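Local coordinates for protein Lpg2148(MvcA) (Legionella pneumophila subsp. pneumophila str. Philadelphia 1, PDB 6K11) that probably acts as a deamidase-related deubiquitinase that removes ubiquitin from the host conjugating enzyme UBE2N, at residues Gln35-Ile40 with Thr374-Ser379. Sequence-based numbering, arbitrary orientation.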
# COMPACT_ATOMS: atom_id res chain seq x y z
N GLN A 35 20.50 3.06 -1.15
CA GLN A 35 19.99 4.33 -0.64
C GLN A 35 20.73 5.51 -1.27
O GLN A 35 20.11 6.49 -1.70
CB GLN A 35 20.12 4.38 0.89
CG GLN A 35 19.13 3.46 1.64
CD GLN A 35 19.46 3.24 3.12
OE1 GLN A 35 20.62 3.34 3.56
NE2 GLN A 35 18.42 2.96 3.91
N ALA A 36 22.06 5.44 -1.34
CA ALA A 36 22.84 6.48 -2.01
C ALA A 36 22.38 6.68 -3.45
O ALA A 36 22.11 7.81 -3.88
CB ALA A 36 24.33 6.12 -1.97
N GLU A 37 22.26 5.59 -4.21
CA GLU A 37 21.91 5.72 -5.63
C GLU A 37 20.50 6.28 -5.81
O GLU A 37 20.25 7.03 -6.76
CB GLU A 37 22.09 4.36 -6.33
CG GLU A 37 23.59 3.95 -6.42
CD GLU A 37 23.84 2.53 -6.92
OE1 GLU A 37 22.97 1.96 -7.61
OE2 GLU A 37 24.92 1.98 -6.61
N ARG A 38 19.58 5.98 -4.88
CA ARG A 38 18.26 6.59 -4.94
C ARG A 38 18.30 8.08 -4.63
O ARG A 38 17.44 8.83 -5.11
CB ARG A 38 17.31 5.87 -3.97
CG ARG A 38 15.87 6.35 -4.06
CD ARG A 38 14.93 5.67 -3.05
NE ARG A 38 15.33 4.29 -2.74
CZ ARG A 38 15.60 3.83 -1.52
NH1 ARG A 38 15.95 2.56 -1.36
NH2 ARG A 38 15.53 4.63 -0.46
N SER A 39 19.30 8.54 -3.87
CA SER A 39 19.44 9.95 -3.51
C SER A 39 20.15 10.80 -4.56
O SER A 39 19.93 12.02 -4.60
CB SER A 39 20.20 10.09 -2.18
OG SER A 39 19.41 9.64 -1.09
N ILE A 40 21.00 10.19 -5.40
CA ILE A 40 21.77 10.95 -6.40
C ILE A 40 20.91 11.92 -7.21
O ILE A 40 21.31 13.08 -7.35
CB ILE A 40 22.55 9.98 -7.31
CG1 ILE A 40 23.87 9.56 -6.65
CG2 ILE A 40 22.80 10.60 -8.68
CD1 ILE A 40 24.88 10.66 -6.54
N THR A 374 27.11 6.80 2.85
CA THR A 374 27.92 8.02 2.81
C THR A 374 29.12 7.84 1.89
O THR A 374 29.42 8.71 1.06
CB THR A 374 28.38 8.38 4.22
OG1 THR A 374 27.24 8.52 5.08
CG2 THR A 374 29.15 9.69 4.20
N GLU A 375 29.83 6.72 2.02
CA GLU A 375 31.00 6.49 1.18
C GLU A 375 30.61 6.36 -0.29
O GLU A 375 31.30 6.88 -1.17
CB GLU A 375 31.77 5.26 1.69
CG GLU A 375 32.29 5.46 3.12
CD GLU A 375 33.15 4.31 3.64
OE1 GLU A 375 33.96 4.55 4.57
OE2 GLU A 375 33.01 3.17 3.13
N HIS A 376 29.48 5.70 -0.57
CA HIS A 376 29.05 5.54 -1.95
C HIS A 376 28.66 6.89 -2.56
O HIS A 376 28.98 7.17 -3.72
CB HIS A 376 27.89 4.54 -2.02
CG HIS A 376 27.68 3.93 -3.38
ND1 HIS A 376 28.72 3.43 -4.14
CD2 HIS A 376 26.56 3.75 -4.11
CE1 HIS A 376 28.25 2.96 -5.27
NE2 HIS A 376 26.94 3.13 -5.29
N LEU A 377 27.97 7.73 -1.79
CA LEU A 377 27.62 9.06 -2.27
C LEU A 377 28.86 9.91 -2.52
O LEU A 377 28.97 10.59 -3.55
CB LEU A 377 26.69 9.73 -1.25
CG LEU A 377 25.43 10.46 -1.70
CD1 LEU A 377 24.72 9.74 -2.83
CD2 LEU A 377 24.52 10.60 -0.48
N GLU A 378 29.82 9.88 -1.59
CA GLU A 378 31.03 10.67 -1.77
C GLU A 378 31.84 10.17 -2.97
O GLU A 378 32.42 10.97 -3.71
CB GLU A 378 31.87 10.63 -0.50
CG GLU A 378 31.25 11.39 0.67
CD GLU A 378 31.99 11.11 1.97
OE1 GLU A 378 32.77 10.14 1.99
OE2 GLU A 378 31.79 11.86 2.95
N SER A 379 31.86 8.85 -3.18
CA SER A 379 32.59 8.28 -4.31
C SER A 379 31.94 8.69 -5.63
O SER A 379 32.62 9.18 -6.54
CB SER A 379 32.65 6.75 -4.17
OG SER A 379 33.68 6.20 -4.97
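H376 donates a hydrogen bond from NE2 to OE2 of E37, 2.7 Å long with an N-H...O angle of 150°. The oxygen receives it on its anti lone pair. OE2 sits slightly out of the imidazole plane, and the carboxylate and ring planes are 43° apart. E37 has CG beside its backbone N and an extended chain beyond, which carries the carboxylate to the ring edge of H376.

Beside this polar pair the packing is apolar. A36 points its CB at the other helix, 3.9 Å from CB of H376, and lies at the edge of the imidazole near its plane. CB of A36 also touches CD1 of L377 at 3.7 Å. That CD1, on a side chain whose chi1 lies off the staggered positions, is 3.4 Å from the carbonyl O of A36. It also meets CD1 of I40 at 3.8 Å, the isoleucine side chain sliding past the leucine in the opposite direction. M373 adds to the cover of A36, and I53 of helix 49-64 packs on L377.

The CA atoms of A36 and L377 come within 5.4 Å, and the segment axes approach to 8.8 Å at a crossing angle of -42°. This is helix-helix packing across a small alanine, joining the C-terminal part of helix 28-39 to helix 358-381 in a helical bundle with helix 49-64, with a His-carboxylate hydrogen bond at its margin.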